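Local atomic coordinates of sulfate transporter/antisigma-factor antagonist STAS (Planctomyces limnophilus, PDB entry 3T6O), a protein that probably acts as an anti-sigma factor antagonist, a STAS-domain protein of the kind that takes part in bacterial regulation. Residues 82-94 with 105-119. Residues are numbered along the deposited sequence; the frame is centred on the assembly and turned at random. Where two conformers were deposited one is given.
Sequences GVFALCSVSPYCV and VWPRYSTKQEALLAM
Leu86 pairs with Arg108, and Cys87 with Tyr109, in parallel register, and three backbone hydrogen bonds document it: Leu86 N to Pro107 O (2.9 Å), Tyr109 N to Leu86 O (3.0 Å) and Ser88 N to Tyr109 O (3.2 Å). Water 4 prolongs the ladder, accepting from Val89 N and Arg108 NH1 and donating to Tyr109 O.

Phe84 CD1 sits 3.4 Å above one face of the Trp106 indole, offset toward its rim; the Phe84 ring and the five-membered ring of Trp106 are inclined at 49°. With CG anti to the backbone N (chi1 -173°), Phe84 runs alongside the indole. Leu86 CD1 lies 4.1 Å from Trp106 CE3. Without the indole, as with an alanine at Trp106, Phe84 CD1 and Leu86 CD1 would probably face a gap.

On the face carrying Leu86 and Arg108, Val94 CG2 packs over the flat, charged Arg108 guanidinium, 3.7 Å from NH1. On the face carrying Cys87 and Tyr109, selenomethionine Met119 brings CE to 3.8 Å from both Ala85 CB and Val83 CG1.

The segments supply both strands, and the helix start, of a beta-alpha-beta unit of the STAS fold: strand 108-109 is outermost, within this chain, in the five-stranded mixed sheet, strand 83-87 also bonds to strand 50-54, Trp106 packs on helix 63-76, and helix 112-118 crosses the other face toward strand 15-19.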
loop_
_atom_site.group_PDB
_atom_site.type_symbol
_atom_site.label_atom_id
_atom_site.label_comp_id
_atom_site.label_asym_id
_atom_site.label_seq_id
_atom_site.Cartn_x
_atom_site.Cartn_y
_atom_site.Cartn_z
ATOM N N GLY A 82 -0.963 11.545 22.057
ATOM C CA GLY A 82 -0.067 10.473 21.602
ATOM C C GLY A 82 1.188 11.064 20.981
ATOM O O GLY A 82 1.182 12.230 20.595
ATOM N N VAL A 83 2.277 10.308 20.922
ATOM C CA VAL A 83 3.501 10.810 20.317
ATOM C C VAL A 83 4.239 9.634 19.777
ATOM O O VAL A 83 4.416 8.639 20.472
ATOM C CB VAL A 83 4.463 11.533 21.331
ATOM C CG1 VAL A 83 5.786 11.914 20.643
ATOM C CG2 VAL A 83 3.799 12.727 22.010
ATOM N N PHE A 84 4.688 9.749 18.539
ATOM C CA PHE A 84 5.478 8.717 17.896
ATOM C C PHE A 84 6.746 9.435 17.449
ATOM O O PHE A 84 6.678 10.299 16.553
ATOM C CB PHE A 84 4.719 8.148 16.681
ATOM C CG PHE A 84 5.386 6.941 16.051
ATOM C CD1 PHE A 84 6.340 7.098 15.095
ATOM C CD2 PHE A 84 4.989 5.658 16.382
ATOM C CE1 PHE A 84 6.969 6.005 14.505
ATOM C CE2 PHE A 84 5.595 4.560 15.820
ATOM C CZ PHE A 84 6.597 4.735 14.865
ATOM N N ALA A 85 7.866 9.132 18.099
ATOM C CA ALA A 85 9.125 9.888 17.971
ATOM C C ALA A 85 10.282 8.964 17.561
ATOM O O ALA A 85 10.264 7.735 17.748
ATOM C CB ALA A 85 9.459 10.631 19.324
ATOM N N LEU A 86 11.299 9.558 16.968
ATOM C CA LEU A 86 12.537 8.838 16.683
ATOM C C LEU A 86 13.694 9.477 17.452
ATOM O O LEU A 86 13.606 10.653 17.867
ATOM C CB LEU A 86 12.833 8.917 15.208
ATOM C CG LEU A 86 11.745 8.592 14.179
ATOM C CD1 LEU A 86 12.348 8.714 12.750
ATOM C CD2 LEU A 86 11.175 7.229 14.383
ATOM N N CYS A 87 14.760 8.708 17.664
ATOM C CA CYS A 87 16.014 9.262 18.155
ATOM C C CYS A 87 17.198 8.467 17.671
ATOM O O CYS A 87 17.045 7.372 17.172
ATOM C CB CYS A 87 16.089 9.395 19.686
ATOM S SG CYS A 87 16.114 7.837 20.622
ATOM N N SER A 88 18.369 9.091 17.770
ATOM C CA SER A 88 19.644 8.445 17.466
ATOM C C SER A 88 19.699 7.910 16.040
ATOM O O SER A 88 20.231 6.831 15.776
ATOM C CB SER A 88 19.954 7.361 18.506
ATOM O OG SER A 88 20.163 8.022 19.732
ATOM N N VAL A 89 19.193 8.723 15.125
ATOM C CA VAL A 89 19.090 8.340 13.699
ATOM C C VAL A 89 20.414 8.701 13.073
ATOM O O VAL A 89 20.866 9.856 13.178
ATOM C CB VAL A 89 17.939 9.068 13.009
ATOM C CG1 VAL A 89 17.696 8.520 11.522
ATOM C CG2 VAL A 89 16.712 8.927 13.802
ATOM N N SER A 90 21.090 7.735 12.467
ATOM C CA SER A 90 22.400 8.040 11.848
ATOM C C SER A 90 22.240 9.042 10.706
ATOM O O SER A 90 21.170 9.163 10.153
ATOM C CB SER A 90 23.073 6.801 11.284
ATOM O OG SER A 90 22.404 6.377 10.115
ATOM N N PRO A 91 23.310 9.778 10.360
ATOM C CA PRO A 91 23.183 10.738 9.271
ATOM C C PRO A 91 22.686 10.146 7.952
ATOM O O PRO A 91 21.934 10.813 7.242
ATOM C CB PRO A 91 24.612 11.321 9.127
ATOM C CG PRO A 91 25.221 11.178 10.452
ATOM C CD PRO A 91 24.463 10.084 11.226
ATOM N N TYR A 92 23.114 8.929 7.618
ATOM C CA TYR A 92 22.605 8.315 6.440
ATOM C C TYR A 92 21.092 8.046 6.546
ATOM O O TYR A 92 20.359 8.301 5.594
ATOM C CB TYR A 92 23.325 7.018 6.144
ATOM C CG TYR A 92 22.712 6.375 4.954
ATOM C CD1 TYR A 92 22.948 6.875 3.680
ATOM C CD2 TYR A 92 21.860 5.314 5.090
ATOM C CE1 TYR A 92 22.361 6.296 2.568
ATOM C CE2 TYR A 92 21.286 4.726 3.991
ATOM C CZ TYR A 92 21.535 5.221 2.731
ATOM O OH TYR A 92 20.934 4.634 1.637
ATOM N N CYS A 93 20.624 7.541 7.692
ATOM C CA CYS A 93 19.254 7.207 7.826
ATOM C C CYS A 93 18.392 8.470 7.745
ATOM O O CYS A 93 17.253 8.423 7.234
ATOM C CB CYS A 93 19.002 6.370 9.102
ATOM S SG CYS A 93 19.762 4.676 9.012
ATOM N N VAL A 94 18.944 9.600 8.180
ATOM C CA VAL A 94 18.273 10.882 8.025
ATOM C C VAL A 94 18.118 11.217 6.523
ATOM O O VAL A 94 17.070 11.734 6.105
ATOM C CB VAL A 94 19.010 12.027 8.729
ATOM C CG1 VAL A 94 18.309 13.361 8.438
ATOM C CG2 VAL A 94 19.073 11.803 10.236
ATOM N N VAL A 105 5.801 14.390 10.863
ATOM C CA VAL A 105 4.919 14.319 12.017
ATOM C C VAL A 105 5.508 13.490 13.165
ATOM O O VAL A 105 4.869 13.271 14.163
ATOM C CB VAL A 105 3.483 13.835 11.608
ATOM C CG1 VAL A 105 3.059 14.495 10.294
ATOM C CG2 VAL A 105 3.396 12.353 11.463
ATOM N N TRP A 106 6.734 12.997 13.021
ATOM C CA TRP A 106 7.395 12.253 14.096
ATOM C C TRP A 106 8.553 13.135 14.643
ATOM O O TRP A 106 9.525 13.420 13.916
ATOM C CB TRP A 106 7.969 10.956 13.555
ATOM C CG TRP A 106 7.000 10.041 12.921
ATOM C CD1 TRP A 106 5.651 9.978 13.126
ATOM C CD2 TRP A 106 7.310 9.012 12.011
ATOM N NE1 TRP A 106 5.106 8.972 12.387
ATOM C CE2 TRP A 106 6.111 8.352 11.698
ATOM C CE3 TRP A 106 8.494 8.574 11.427
ATOM C CZ2 TRP A 106 6.057 7.312 10.792
ATOM C CZ3 TRP A 106 8.455 7.537 10.552
ATOM C CH2 TRP A 106 7.241 6.910 10.232
ATOM N N PRO A 107 8.404 13.664 15.855
ATOM C CA PRO A 107 9.522 14.462 16.368
ATOM C C PRO A 107 10.766 13.600 16.431
ATOM O O PRO A 107 10.685 12.422 16.801
ATOM C CB PRO A 107 9.059 14.868 17.752
ATOM C CG PRO A 107 7.799 14.177 17.995
ATOM C CD PRO A 107 7.247 13.697 16.756
ATOM N N ARG A 108 11.889 14.155 15.989
ATOM C CA ARG A 108 13.152 13.467 16.076
ATOM C C ARG A 108 14.148 14.186 17.031
ATOM O O ARG A 108 14.274 15.409 17.007
ATOM C CB ARG A 108 13.730 13.305 14.697
ATOM C CG ARG A 108 15.120 12.652 14.693
ATOM C CD ARG A 108 15.468 12.231 13.279
ATOM N NE ARG A 108 15.697 13.376 12.420
ATOM C CZ ARG A 108 16.830 14.064 12.340
ATOM N NH1 ARG A 108 17.880 13.783 13.128
ATOM N NH2 ARG A 108 16.895 15.073 11.474
ATOM N N TYR A 109 14.852 13.392 17.828
ATOM C CA TYR A 109 15.779 13.880 18.881
ATOM C C TYR A 109 17.142 13.197 18.758
ATOM O O TYR A 109 17.254 12.094 18.216
ATOM C CB TYR A 109 15.208 13.609 20.275
ATOM C CG TYR A 109 13.880 14.267 20.519
ATOM C CD1 TYR A 109 13.790 15.592 20.881
ATOM C CD2 TYR A 109 12.712 13.565 20.347
ATOM C CE1 TYR A 109 12.538 16.206 21.071
ATOM C CE2 TYR A 109 11.481 14.149 20.542
ATOM C CZ TYR A 109 11.396 15.450 20.891
ATOM O OH TYR A 109 10.144 15.976 21.105
ATOM N N SER A 110 18.193 13.846 19.230
ATOM C CA SER A 110 19.523 13.312 18.934
ATOM C C SER A 110 19.861 12.109 19.780
ATOM O O SER A 110 20.592 11.276 19.330
ATOM C CB SER A 110 20.625 14.377 19.055
ATOM O OG SER A 110 20.714 14.818 20.370
ATOM N N THR A 111 19.314 12.021 20.988
ATOM C CA THR A 111 19.576 10.913 21.893
ATOM C C THR A 111 18.279 10.512 22.606
ATOM O O THR A 111 17.322 11.280 22.663
ATOM C CB THR A 111 20.612 11.285 22.979
ATOM O OG1 THR A 111 20.015 12.235 23.851
ATOM C CG2 THR A 111 21.928 11.900 22.391
ATOM N N LYS A 112 18.263 9.315 23.146
ATOM C CA LYS A 112 17.139 8.839 23.934
ATOM C C LYS A 112 16.832 9.738 25.134
ATOM O O LYS A 112 15.655 10.031 25.417
ATOM C CB LYS A 112 17.388 7.409 24.441
ATOM C CG LYS A 112 16.192 6.895 25.251
ATOM C CD LYS A 112 16.169 5.391 25.460
ATOM C CE LYS A 112 17.367 4.869 26.226
ATOM N NZ LYS A 112 17.058 3.442 26.645
ATOM N N GLN A 113 17.881 10.128 25.862
ATOM C CA GLN A 113 17.729 10.998 27.038
ATOM C C GLN A 113 17.005 12.280 26.668
ATOM O O GLN A 113 16.043 12.653 27.333
ATOM C CB GLN A 113 19.068 11.313 27.666
ATOM C CG GLN A 113 19.006 12.153 28.951
ATOM C CD GLN A 113 20.364 12.124 29.685
ATOM O OE1 GLN A 113 20.707 11.114 30.325
ATOM N NE2 GLN A 113 21.131 13.221 29.595
ATOM N N GLU A 114 17.422 12.917 25.575
ATOM C CA GLU A 114 16.747 14.122 25.103
ATOM C C GLU A 114 15.303 13.844 24.708
ATOM O O GLU A 114 14.391 14.638 24.993
ATOM C CB GLU A 114 17.459 14.716 23.884
ATOM C CG GLU A 114 18.786 15.284 24.198
ATOM C CD GLU A 114 19.474 15.907 22.974
ATOM O OE1 GLU A 114 18.905 15.878 21.820
ATOM O OE2 GLU A 114 20.586 16.416 23.205
ATOM N N ALA A 115 15.096 12.726 24.039
ATOM C CA ALA A 115 13.745 12.384 23.592
ATOM C C ALA A 115 12.812 12.194 24.792
ATOM O O ALA A 115 11.758 12.840 24.871
ATOM C CB ALA A 115 13.757 11.180 22.704
ATOM N N LEU A 116 13.273 11.408 25.764
ATOM C CA LEU A 116 12.494 11.151 26.967
ATOM C C LEU A 116 12.128 12.392 27.783
ATOM O O LEU A 116 10.991 12.503 28.193
ATOM C CB LEU A 116 13.127 10.086 27.841
ATOM C CG LEU A 116 13.176 8.686 27.243
ATOM C CD1 LEU A 116 13.997 7.811 28.229
ATOM C CD2 LEU A 116 11.757 8.060 26.901
ATOM N N LEU A 117 13.070 13.311 27.977
ATOM C CA LEU A 117 12.841 14.583 28.627
ATOM C C LEU A 117 11.812 15.445 27.883
ATOM O O LEU A 117 10.924 16.037 28.515
ATOM C CB LEU A 117 14.164 15.364 28.799
ATOM C CG LEU A 117 15.202 14.761 29.776
ATOM C CD1 LEU A 117 16.534 15.475 29.666
ATOM C CD2 LEU A 117 14.726 14.779 31.233
ATOM N N ALA A 118 11.945 15.518 26.556
ATOM C CA ALA A 118 11.005 16.281 25.742
ATOM C C ALA A 118 9.620 15.647 25.788
ATOM O O ALA A 118 8.644 16.352 25.841
ATOM C CB ALA A 118 11.491 16.380 24.291
HETATM N N MSE A 119 9.510 14.324 25.795
HETATM C CA MSE A 119 8.198 13.677 25.822
HETATM C C MSE A 119 7.500 13.545 27.185
HETATM O O MSE A 119 6.408 12.990 27.242
HETATM C CB MSE A 119 8.322 12.282 25.179
HETATM C CG MSE A 119 8.817 12.282 23.747
HETATM SE SE MSE A 119 9.629 10.588 23.188
HETATM C CE MSE A 119 8.009 9.617 22.721
HETATM O O HOH W 1 4.101 11.908 16.918
HETATM O O HOH W 2 22.607 9.053 19.697
HETATM O O HOH W 3 19.994 6.721 22.046
HETATM O O HOH W 4 18.379 11.680 15.571
#